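Local coordinates for protein lysyl oxidase (Pichia pastoris, PDB 1W7C) that probably oxidises primary amines, including lysyl side chains, to aldehydes with copper and a topaquinone cofactor, at residues Pro626-Phe630 / Asn631-Asp635; Arg156-Leu159 / Glu160-Gly164; Asn41-Val45 / Thr46-Phe50; Thr22-Lys26 / Glu27-Glu31. One frame throughout, in Å; residues are numbered along the deposited sequence.

Contact 1. Residues Pro626-Phe630 / Asn631-Asp635; sequences PPVNF and NAFLD. With CA (calcium ion), chain E.
Asn-629 turns its side-chain carbonyl back on its own chain, OD1 accepting the backbone N-H of Asn-631 at 3.0 Å in an Asx turn. The bond is bent, 141° at the hydrogen, and the donor is tilted from the amide plane. With CG trans to the backbone N (chi1 -177°), OD1 is carried forward alongside the next peptides. Asn-596 also donates to OD1, and Glu-593 takes up ND2. The turn leads into a short 3-10 segment with two successive i to i+3 bonds: Ala-632 N to Asn-629 O at 2.9 Å, and Phe-633 N to Phe-630 O at 3.0 Å. One turn apart, the Phe-630 and Phe-633 rings meet obliquely, their planes 54° apart, with CE1 of Phe-630 3.6 Å from CD2 of Phe-633. CD1 of Leu-634 reaches CE2 of Phe-630 at 4.1 Å. Val-628 CG1 adds a methyl beside CZ of Phe-633. The buried Phe-630 ring also makes edge-to-face contacts with Phe-603 and Trp-647, while Arg-599 binds Asn-631 OD1. The end of the 3-10 turn and the residue two further on bind calcium. The ion is held by Phe-633 O at 2.4 Å and Asp-635 OD2 at 2.4 Å. A water bound to the ion also donates to Asp-635 OD1. Glu-540 and Glu-637 complete this calcium site, a loop site of the enzyme domain in which a 3-10 turn presents the carbonyl of its last residue and, two residues on, a carboxylate to one ion.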
loop_
_atom_site.group_PDB
_atom_site.type_symbol
_atom_site.label_atom_id
_atom_site.label_comp_id
_atom_site.label_asym_id
_atom_site.label_seq_id
_atom_site.Cartn_x
_atom_site.Cartn_y
_atom_site.Cartn_z
ATOM N N PRO A 626 23.283 -7.804 25.607
ATOM C CA PRO A 626 21.959 -8.428 25.609
ATOM C C PRO A 626 22.009 -9.924 25.353
ATOM O O PRO A 626 22.944 -10.403 24.705
ATOM C CB PRO A 626 21.243 -7.716 24.467
ATOM C CG PRO A 626 22.341 -7.367 23.529
ATOM C CD PRO A 626 23.457 -6.891 24.461
ATOM N N PRO A 627 21.035 -10.650 25.871
ATOM C CA PRO A 627 20.897 -12.074 25.553
ATOM C C PRO A 627 21.046 -12.372 24.076
ATOM O O PRO A 627 21.817 -13.292 23.731
ATOM C CB PRO A 627 19.539 -12.438 26.133
ATOM C CG PRO A 627 19.410 -11.534 27.310
ATOM C CD PRO A 627 20.015 -10.211 26.844
ATOM N N VAL A 628 20.383 -11.589 23.219
ATOM C CA VAL A 628 20.566 -11.683 21.781
ATOM C C VAL A 628 21.088 -10.356 21.240
ATOM O O VAL A 628 20.424 -9.300 21.364
ATOM C CB VAL A 628 19.259 -12.070 21.074
ATOM C CG1 VAL A 628 19.419 -11.913 19.548
ATOM C CG2 VAL A 628 18.869 -13.504 21.405
ATOM N N ASN A 629 22.271 -10.432 20.640
ATOM C CA ASN A 629 22.786 -9.376 19.803
ATOM C C ASN A 629 22.631 -9.862 18.372
ATOM O O ASN A 629 23.310 -10.785 17.960
ATOM C CB ASN A 629 24.229 -9.074 20.142
ATOM C CG ASN A 629 24.780 -7.905 19.329
ATOM O OD1 ASN A 629 24.340 -7.672 18.196
ATOM N ND2 ASN A 629 25.744 -7.176 19.891
ATOM N N PHE A 630 21.694 -9.257 17.644
ATOM C CA PHE A 630 21.358 -9.709 16.300
ATOM C C PHE A 630 22.590 -9.756 15.386
ATOM O O PHE A 630 22.653 -10.566 14.487
ATOM C CB PHE A 630 20.281 -8.818 15.716
ATOM C CG PHE A 630 19.903 -9.147 14.292
ATOM C CD1 PHE A 630 19.034 -10.184 14.025
ATOM C CD2 PHE A 630 20.450 -8.441 13.233
ATOM C CE1 PHE A 630 18.654 -10.496 12.730
ATOM C CE2 PHE A 630 20.071 -8.750 11.922
ATOM C CZ PHE A 630 19.207 -9.796 11.680
ATOM N N ASN A 631 23.538 -8.836 15.581
ATOM C CA ASN A 631 24.685 -8.792 14.719
ATOM C C ASN A 631 25.535 -10.060 14.797
ATOM O O ASN A 631 26.284 -10.331 13.877
ATOM C CB ASN A 631 25.547 -7.565 15.049
ATOM C CG ASN A 631 24.961 -6.276 14.523
ATOM O OD1 ASN A 631 24.004 -6.296 13.719
ATOM N ND2 ASN A 631 25.484 -5.147 15.006
ATOM N N ALA A 632 25.385 -10.852 15.866
ATOM C CA ALA A 632 26.099 -12.118 15.973
ATOM C C ALA A 632 25.683 -13.095 14.862
ATOM O O ALA A 632 26.423 -14.022 14.526
ATOM C CB ALA A 632 25.886 -12.743 17.341
ATOM N N PHE A 633 24.471 -12.924 14.309
ATOM C CA PHE A 633 24.009 -13.811 13.248
ATOM C C PHE A 633 24.763 -13.583 11.926
ATOM O O PHE A 633 24.761 -14.443 11.055
ATOM C CB PHE A 633 22.534 -13.561 12.889
ATOM C CG PHE A 633 21.525 -13.781 13.996
ATOM C CD1 PHE A 633 21.890 -14.146 15.289
ATOM C CD2 PHE A 633 20.166 -13.618 13.706
ATOM C CE1 PHE A 633 20.871 -14.313 16.273
ATOM C CE2 PHE A 633 19.186 -13.781 14.690
ATOM C CZ PHE A 633 19.553 -14.175 15.964
ATOM N N LEU A 634 25.381 -12.410 11.788
ATOM C CA LEU A 634 25.959 -11.936 10.550
ATOM C C LEU A 634 27.448 -12.166 10.568
ATOM O O LEU A 634 28.226 -11.325 11.016
ATOM C CB LEU A 634 25.648 -10.441 10.385
ATOM C CG LEU A 634 24.170 -10.100 10.364
ATOM C CD1 LEU A 634 23.944 -8.589 10.485
ATOM C CD2 LEU A 634 23.497 -10.668 9.110
ATOM N N ASP A 635 27.834 -13.326 10.072
ATOM C CA ASP A 635 29.227 -13.785 10.145
ATOM C C ASP A 635 29.676 -14.373 8.811
ATOM O O ASP A 635 30.508 -15.269 8.736
ATOM C CB ASP A 635 29.454 -14.714 11.348
ATOM C CG ASP A 635 28.407 -15.784 11.495
ATOM O OD1 ASP A 635 28.336 -16.385 12.601
ATOM O OD2 ASP A 635 27.642 -16.084 10.573
HETATM CA CA CA E . 25.366 -16.535 10.177
HETATM O O HOH W 1 27.345 -5.223 17.485
HETATM O O HOH W 2 25.707 -17.207 12.474
HETATM O O HOH W 3 23.281 -17.602 10.712
#

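Contact 2. Residues Arg156-Leu159 / Glu160-Gly164; sequences RDVL and EGLIG. With NAG (2-acetamido-2-deoxy-beta-D-glucopyranose), chain R.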
loop_
_atom_site.group_PDB
_atom_site.type_symbol
_atom_site.label_atom_id
_atom_site.label_comp_id
_atom_site.label_asym_id
_atom_site.label_seq_id
_atom_site.Cartn_x
_atom_site.Cartn_y
_atom_site.Cartn_z
ATOM N N ARG A 156 6.232 18.400 47.282
ATOM C CA ARG A 156 4.815 18.651 47.007
ATOM C C ARG A 156 4.625 20.119 46.619
ATOM O O ARG A 156 3.906 20.423 45.670
ATOM C CB ARG A 156 3.944 18.297 48.221
ATOM C CG ARG A 156 3.777 16.817 48.478
ATOM C CD ARG A 156 2.993 16.521 49.759
ATOM N NE ARG A 156 1.633 17.046 49.658
ATOM C CZ ARG A 156 0.640 16.440 49.020
ATOM N NH1 ARG A 156 0.829 15.258 48.458
ATOM N NH2 ARG A 156 -0.555 17.009 48.959
ATOM N N ASP A 157 5.299 21.013 47.337
ATOM C CA ASP A 157 5.226 22.447 47.059
ATOM C C ASP A 157 5.868 22.801 45.707
ATOM O O ASP A 157 5.297 23.557 44.936
ATOM C CB ASP A 157 5.869 23.263 48.198
ATOM C CG ASP A 157 5.368 24.695 48.241
ATOM O OD1 ASP A 157 6.126 25.608 47.851
ATOM O OD2 ASP A 157 4.224 24.993 48.644
ATOM N N VAL A 158 7.037 22.229 45.426
ATOM C CA VAL A 158 7.727 22.421 44.146
ATOM C C VAL A 158 6.839 21.974 42.986
ATOM O O VAL A 158 6.626 22.714 42.018
ATOM C CB VAL A 158 9.060 21.625 44.087
ATOM C CG1 VAL A 158 9.620 21.586 42.666
ATOM C CG2 VAL A 158 10.094 22.238 45.038
ATOM N N LEU A 159 6.311 20.761 43.086
ATOM C CA LEU A 159 5.500 20.218 42.009
ATOM C C LEU A 159 4.233 21.051 41.766
ATOM O O LEU A 159 3.920 21.360 40.624
ATOM C CB LEU A 159 5.153 18.765 42.275
ATOM C CG LEU A 159 6.311 17.762 42.224
ATOM C CD1 LEU A 159 5.836 16.422 42.808
ATOM C CD2 LEU A 159 6.843 17.585 40.791
ATOM N N GLU A 160 3.504 21.412 42.818
ATOM C CA GLU A 160 2.283 22.203 42.643
ATOM C C GLU A 160 2.606 23.582 42.088
ATOM O O GLU A 160 1.900 24.089 41.234
ATOM C CB GLU A 160 1.486 22.319 43.950
ATOM C CG GLU A 160 0.158 23.044 43.756
ATOM C CD GLU A 160 -0.826 22.828 44.877
ATOM O OE1 GLU A 160 -0.386 22.588 46.014
ATOM O OE2 GLU A 160 -2.043 22.909 44.617
ATOM N N GLY A 161 3.671 24.190 42.591
ATOM C CA GLY A 161 4.108 25.491 42.109
ATOM C C GLY A 161 4.442 25.519 40.632
ATOM O O GLY A 161 4.065 26.452 39.940
ATOM N N LEU A 162 5.168 24.514 40.155
ATOM C CA LEU A 162 5.592 24.481 38.753
ATOM C C LEU A 162 4.481 24.027 37.810
ATOM O O LEU A 162 4.356 24.535 36.709
ATOM C CB LEU A 162 6.812 23.559 38.584
ATOM C CG LEU A 162 8.094 24.042 39.297
ATOM C CD1 LEU A 162 9.216 23.012 39.131
ATOM C CD2 LEU A 162 8.556 25.399 38.800
ATOM N N ILE A 163 3.682 23.061 38.255
ATOM C CA ILE A 163 2.752 22.340 37.384
ATOM C C ILE A 163 1.324 22.869 37.459
ATOM O O ILE A 163 0.615 22.841 36.467
ATOM C CB ILE A 163 2.830 20.812 37.683
ATOM C CG1 ILE A 163 4.239 20.317 37.365
ATOM C CG2 ILE A 163 1.788 20.022 36.873
ATOM C CD1 ILE A 163 4.576 18.942 37.899
ATOM N N GLY A 164 0.904 23.311 38.643
ATOM C CA GLY A 164 -0.400 23.919 38.820
ATOM C C GLY A 164 -1.453 23.024 39.446
ATOM O O GLY A 164 -2.571 23.469 39.679
HETATM C C1 NAG R . 1.616 12.091 50.038
HETATM C C2 NAG R . 0.880 10.765 50.362
HETATM C C3 NAG R . -0.506 11.018 50.966
HETATM C C4 NAG R . -0.396 12.012 52.114
HETATM C C5 NAG R . 0.382 13.251 51.681
HETATM C C6 NAG R . 0.504 14.219 52.854
HETATM C C7 NAG R . 1.235 8.741 48.982
HETATM C C8 NAG R . 0.845 8.036 47.708
HETATM N N2 NAG R . 0.739 9.971 49.147
HETATM O O3 NAG R . -1.084 9.817 51.451
HETATM O O4 NAG R . -1.680 12.394 52.561
HETATM O O5 NAG R . 1.664 12.881 51.209
HETATM O O6 NAG R . 1.729 14.908 52.789
HETATM O O7 NAG R . 1.976 8.181 49.785
#
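Arg-156 O to Glu-160 N, at 3.0 Å, is the first of four consecutive i to i+4 bonds that run through the last turns of helix 153-163. The series continues through Asp-157 with Gly-161 and Val-158 with Leu-162, and closes with Leu-159 O to Ile-163 N at 2.9 Å. One further bond, Gly-164 N to Glu-160 O at 2.9 Å, finishes the helix. There phi swings to +102°, and any side chain would press on the carbonyl oxygen of Ile-163, so a glycine fits this exit. Along the buried face, neighbours one turn apart lie side by side and point the same way. CG1 of Val-158 touches CD1 of Leu-162 at 3.8 Å, and CD2 of Leu-159 touches CD1 of Ile-163 at 3.9 Å. Arg-156 leaves from another side of the helix. A bend at chi3 (63°) turns its guanidinium so that one face lies against the N-acetylglucosamine: sugar C5 sits 3.8 Å above that plane, offset toward the rim. NH1 of Arg-156 comes to 3.6 Å from sugar C1, a packing contact. The same NH1 forms a salt bridge with Glu-168 and a hydrogen bond with Asn-151, an N-glycosylated residue, so these partners probably fix the guanidinium under the sugar. Val-158 and Leu-162 pack on Met-245 of helix 238-246, with Leu-241 also against Val-158. Leu-159 and Ile-163 rest on Met-170 of strand 170-180 and, with Leu-162, on Phe-209 of strand 209-214, so the helix packs against both that sheet and helix 238-246.

Contact 3. Residues Asn41-Val45 / Thr46-Phe50; sequences NITEV and TKADF. With NAG (2-acetamido-2-deoxy-beta-D-glucopyranose), chain Q.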
loop_
_atom_site.group_PDB
_atom_site.type_symbol
_atom_site.label_atom_id
_atom_site.label_comp_id
_atom_site.label_asym_id
_atom_site.label_seq_id
_atom_site.Cartn_x
_atom_site.Cartn_y
_atom_site.Cartn_z
ATOM N N ASN A 41 13.386 -23.040 46.543
ATOM C CA ASN A 41 12.521 -22.279 47.450
ATOM C C ASN A 41 11.913 -21.132 46.676
ATOM O O ASN A 41 12.567 -20.103 46.455
ATOM C CB ASN A 41 13.398 -21.764 48.605
ATOM C CG ASN A 41 12.609 -21.130 49.738
ATOM O OD1 ASN A 41 11.433 -20.773 49.595
ATOM N ND2 ASN A 41 13.281 -20.983 50.887
ATOM N N ILE A 42 10.671 -21.325 46.243
ATOM C CA ILE A 42 9.958 -20.343 45.435
ATOM C C ILE A 42 8.965 -19.599 46.321
ATOM O O ILE A 42 8.145 -20.215 47.023
ATOM C CB ILE A 42 9.214 -21.053 44.261
ATOM C CG1 ILE A 42 10.185 -21.796 43.334
ATOM C CG2 ILE A 42 8.331 -20.073 43.498
ATOM C CD1 ILE A 42 11.250 -20.931 42.694
ATOM N N THR A 43 9.047 -18.269 46.259
ATOM C CA THR A 43 8.127 -17.368 46.935
ATOM C C THR A 43 7.057 -16.907 45.940
ATOM O O THR A 43 7.364 -16.652 44.760
ATOM C CB THR A 43 8.930 -16.167 47.463
ATOM O OG1 THR A 43 9.910 -16.630 48.405
ATOM C CG2 THR A 43 8.040 -15.177 48.225
ATOM N N GLU A 44 5.813 -16.802 46.399
ATOM C CA GLU A 44 4.742 -16.204 45.583
ATOM C C GLU A 44 5.114 -14.773 45.253
ATOM O O GLU A 44 5.634 -14.053 46.101
ATOM C CB GLU A 44 3.413 -16.214 46.343
ATOM C CG GLU A 44 2.849 -17.598 46.595
ATOM C CD GLU A 44 1.739 -17.580 47.638
ATOM O OE1 GLU A 44 2.043 -17.744 48.843
ATOM O OE2 GLU A 44 0.569 -17.383 47.252
ATOM N N VAL A 45 4.815 -14.357 44.028
ATOM C CA VAL A 45 5.203 -13.054 43.537
ATOM C C VAL A 45 4.655 -11.944 44.429
ATOM O O VAL A 45 5.326 -10.929 44.652
ATOM C CB VAL A 45 4.747 -12.895 42.083
ATOM C CG1 VAL A 45 4.962 -11.461 41.611
ATOM C CG2 VAL A 45 5.520 -13.922 41.162
ATOM N N THR A 46 3.451 -12.143 44.964
ATOM C CA THR A 46 2.835 -11.145 45.850
ATOM C C THR A 46 3.561 -10.963 47.201
ATOM O O THR A 46 3.304 -9.994 47.907
ATOM C CB THR A 46 1.329 -11.448 46.086
ATOM O OG1 THR A 46 1.131 -12.828 46.445
ATOM C CG2 THR A 46 0.521 -11.255 44.793
ATOM N N LYS A 47 4.471 -11.877 47.537
ATOM C CA LYS A 47 5.247 -11.799 48.773
ATOM C C LYS A 47 6.748 -11.613 48.535
ATOM O O LYS A 47 7.530 -11.592 49.472
ATOM C CB LYS A 47 5.009 -13.078 49.593
ATOM C CG LYS A 47 3.538 -13.295 49.981
ATOM C CD LYS A 47 3.321 -14.623 50.676
ATOM C CE LYS A 47 1.848 -14.853 51.042
ATOM N NZ LYS A 47 1.612 -16.248 51.508
ATOM N N ALA A 48 7.126 -11.447 47.272
ATOM C CA ALA A 48 8.501 -11.477 46.840
ATOM C C ALA A 48 9.160 -10.098 46.866
ATOM O O ALA A 48 8.500 -9.066 46.735
ATOM C CB ALA A 48 8.594 -12.084 45.425
ATOM N N ASP A 49 10.474 -10.104 47.038
ATOM C CA ASP A 49 11.301 -8.916 46.872
ATOM C C ASP A 49 12.591 -9.313 46.140
ATOM O O ASP A 49 12.698 -10.430 45.649
ATOM C CB ASP A 49 11.535 -8.206 48.231
ATOM C CG ASP A 49 12.339 -9.019 49.219
ATOM O OD1 ASP A 49 13.123 -9.911 48.842
ATOM O OD2 ASP A 49 12.276 -8.778 50.435
ATOM N N PHE A 50 13.559 -8.403 46.065
ATOM C CA PHE A 50 14.780 -8.644 45.300
ATOM C C PHE A 50 15.674 -9.751 45.883
ATOM O O PHE A 50 16.671 -10.141 45.257
ATOM C CB PHE A 50 15.626 -7.362 45.211
ATOM C CG PHE A 50 14.993 -6.204 44.457
ATOM C CD1 PHE A 50 15.274 -4.906 44.866
ATOM C CD2 PHE A 50 14.201 -6.375 43.326
ATOM C CE1 PHE A 50 14.754 -3.803 44.194
ATOM C CE2 PHE A 50 13.670 -5.275 42.643
ATOM C CZ PHE A 50 13.977 -3.989 43.060
HETATM C C1 NAG Q . 12.638 -20.182 51.907
HETATM C C2 NAG Q . 13.235 -20.805 53.173
HETATM C C3 NAG Q . 12.771 -20.027 54.398
HETATM C C4 NAG Q . 12.988 -18.528 54.229
HETATM C C5 NAG Q . 12.494 -18.035 52.868
HETATM C C6 NAG Q . 12.915 -16.590 52.650
HETATM C C7 NAG Q . 13.586 -23.192 53.699
HETATM C C8 NAG Q . 12.929 -24.539 53.773
HETATM N N2 NAG Q . 12.799 -22.185 53.298
HETATM O O3 NAG Q . 13.465 -20.467 55.545
HETATM O O4 NAG Q . 12.302 -17.847 55.259
HETATM O O5 NAG Q . 13.042 -18.827 51.834
HETATM O O6 NAG Q . 12.581 -16.196 51.338
HETATM O O7 NAG Q . 14.780 -23.075 54.000
HETATM O O HOH W 4 5.910 -8.511 46.357
#
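Glu-44 and Lys-47 form a salt bridge at the surface, their side chains lying side by side and pointing the same way. Lys-47 NZ meets Glu-44 OE1 at 3.1 Å on the syn side, 33° out of the carboxylate plane, and the fully extended lysine also passes CE close to that oxygen. With an alanine in place of Glu-44, the lysine ammonium would probably lose its charged mate and swing out into solvent. Backbone bonds come next: Lys-47 N to Glu-44 O at 2.9 Å, then Ala-48 N to Val-45 O at 3.2 Å. These successive i to i+3 bonds make a short 3-10 turn in the loop between helix 26-39 and strand 53-61 of the N2 domain. A water joins Val-45 O, at 3.0 Å, to Ala-48 O across the turn. Apolar contact is slight: Thr-43 holds its methyl trans to the backbone N (chi1 -61° for OG1), which sets CG2 3.9 Å from CB of Lys-47. The covalent link is that of a glycan: Asn-41 ND2 is bonded to C1 of an N-acetylglucosamine (NAG), and Asn-41, Ile-42 and Thr-43 form the Asn-X-Thr glycosylation sequon.

Contact 4. Residues Thr22-Lys26 / Glu27-Glu31; sequences TSLAK and EEVQE
Glu-28 OE1 receives the backbone N-H of Ala-25 at 2.8 Å, a nearly straight bond (164°) to its anti lone pair. CG of Glu-28 is trans to the carbonyl carbon (chi1 -69°) and the chain beyond is extended, folding the carboxylate back over the start of the helix. Ala-25 is the N-cap and Glu-28 the third helical residue, so this is one half of a capping box; the alanine has no side-chain acceptor for the other half. Glu-28 N makes a weak bond to Ala-25 O, which also accepts Val-29 N at 3.0 Å in the first helical bond. Beside the cap, CB of Leu-24 meets CG2 of Val-29 at 3.6 Å, the hydrophobic staple across a helix start, and CD2 of Leu-24 lies 3.7 Å from Glu-28 OE1. The other carboxylate oxygen, OE2, forms a salt bridge with Arg-81. Replacing Glu-28 by an alanine would probably leave the Ala-25 N-H without its acceptor and Arg-81 without this counter-charge. Leu-24 packs on Ile-58 and Thr-60, which sets the beginning of helix 26-39 against strand 53-61, while Ser-23 is hydrogen-bonded to Asp-385 of strand 380-388.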
loop_
_atom_site.group_PDB
_atom_site.type_symbol
_atom_site.label_atom_id
_atom_site.label_comp_id
_atom_site.label_asym_id
_atom_site.label_seq_id
_atom_site.Cartn_x
_atom_site.Cartn_y
_atom_site.Cartn_z
ATOM N N THR A 22 2.388 -25.406 19.765
ATOM C CA THR A 22 1.327 -24.775 20.518
ATOM C C THR A 22 1.756 -24.447 21.949
ATOM O O THR A 22 2.651 -25.098 22.518
ATOM C CB THR A 22 0.078 -25.699 20.483
ATOM O OG1 THR A 22 -1.088 -24.944 20.791
ATOM C CG2 THR A 22 0.171 -26.825 21.528
ATOM N N SER A 23 1.081 -23.452 22.529
ATOM C CA SER A 23 1.379 -23.041 23.896
ATOM C C SER A 23 1.128 -24.180 24.861
ATOM O O SER A 23 0.404 -25.141 24.563
ATOM C CB SER A 23 0.537 -21.823 24.303
ATOM O OG SER A 23 -0.840 -22.163 24.437
ATOM N N LEU A 24 1.747 -24.088 26.029
ATOM C CA LEU A 24 1.526 -25.091 27.058
ATOM C C LEU A 24 0.072 -25.130 27.507
ATOM O O LEU A 24 -0.600 -24.109 27.638
ATOM C CB LEU A 24 2.424 -24.834 28.250
ATOM C CG LEU A 24 3.928 -24.940 28.000
ATOM C CD1 LEU A 24 4.639 -24.554 29.277
ATOM C CD2 LEU A 24 4.317 -26.345 27.525
ATOM N N ALA A 25 -0.449 -26.338 27.673
ATOM C CA ALA A 25 -1.739 -26.525 28.309
ATOM C C ALA A 25 -1.662 -26.137 29.792
ATOM O O ALA A 25 -0.590 -26.157 30.392
ATOM C CB ALA A 25 -2.139 -27.977 28.174
ATOM N N LYS A 26 -2.792 -25.774 30.371
ATOM C CA LYS A 26 -2.832 -25.416 31.791
ATOM C C LYS A 26 -2.159 -26.494 32.643
ATOM O O LYS A 26 -1.387 -26.192 33.549
ATOM C CB LYS A 26 -4.271 -25.181 32.234
ATOM C CG LYS A 26 -4.376 -24.647 33.667
ATOM C CD LYS A 26 -5.780 -24.190 34.029
ATOM C CE LYS A 26 -5.775 -23.167 35.168
ATOM N NZ LYS A 26 -4.569 -23.261 36.056
ATOM N N GLU A 27 -2.487 -27.755 32.350
ATOM C CA GLU A 27 -1.937 -28.892 33.085
ATOM C C GLU A 27 -0.396 -28.980 32.973
ATOM O O GLU A 27 0.287 -29.357 33.931
ATOM C CB GLU A 27 -2.604 -30.214 32.629
ATOM C CG GLU A 27 -2.507 -30.527 31.127
ATOM C CD GLU A 27 -3.763 -30.178 30.316
ATOM O OE1 GLU A 27 -4.014 -30.866 29.293
ATOM O OE2 GLU A 27 -4.486 -29.208 30.669
ATOM N N GLU A 28 0.139 -28.635 31.802
ATOM C CA GLU A 28 1.573 -28.640 31.600
ATOM C C GLU A 28 2.230 -27.517 32.398
ATOM O O GLU A 28 3.238 -27.732 33.071
ATOM C CB GLU A 28 1.933 -28.459 30.115
ATOM C CG GLU A 28 1.570 -29.627 29.240
ATOM C CD GLU A 28 1.848 -29.409 27.758
ATOM O OE1 GLU A 28 1.289 -28.467 27.164
ATOM O OE2 GLU A 28 2.620 -30.209 27.194
ATOM N N VAL A 29 1.636 -26.335 32.362
ATOM C CA VAL A 29 2.131 -25.231 33.164
ATOM C C VAL A 29 2.120 -25.632 34.653
ATOM O O VAL A 29 3.074 -25.377 35.377
ATOM C CB VAL A 29 1.297 -23.951 32.934
ATOM C CG1 VAL A 29 1.741 -22.843 33.887
ATOM C CG2 VAL A 29 1.444 -23.497 31.493
ATOM N N GLN A 30 1.036 -26.250 35.104
ATOM C CA GLN A 30 0.918 -26.629 36.507
ATOM C C GLN A 30 1.992 -27.618 36.925
ATOM O O GLN A 30 2.608 -27.452 37.979
ATOM C CB GLN A 30 -0.449 -27.241 36.776
ATOM C CG GLN A 30 -0.734 -27.469 38.252
ATOM C CD GLN A 30 -0.846 -26.189 39.040
ATOM O OE1 GLN A 30 -1.789 -25.440 38.856
ATOM N NE2 GLN A 30 0.107 -25.949 39.953
ATOM N N GLU A 31 2.252 -28.612 36.086
ATOM C CA GLU A 31 3.299 -29.608 36.355
ATOM C C GLU A 31 4.670 -28.938 36.479
ATOM O O GLU A 31 5.478 -29.284 37.361
ATOM C CB GLU A 31 3.342 -30.651 35.231
ATOM C CG GLU A 31 2.272 -31.712 35.327
ATOM C CD GLU A 31 2.654 -32.988 34.597
ATOM O OE1 GLU A 31 3.219 -32.904 33.490
ATOM O OE2 GLU A 31 2.406 -34.074 35.146
HETATM O O HOH W 5 -4.101 -26.128 37.294
#

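Contacts 4 and 3 bracket helix 26-39 within the N2 domain: the first caps its start, the second lies in the loop after its end, and their centres are 22 Å apart, with nearest atoms about 11 Å apart. Contact 2 lies further out, its centre 37 Å from that of contact 3 and 50 Å from that of contact 4. All three are near surface glycans. Contact 1 belongs to the enzyme domain, its centre 31 Å from that of contact 4 and 33 Å from that of contact 3, and it binds a calcium ion. None supplies a copper ligand, but the loop of contact 1 leads into strand 642-654, which ends at the copper-binding His-654.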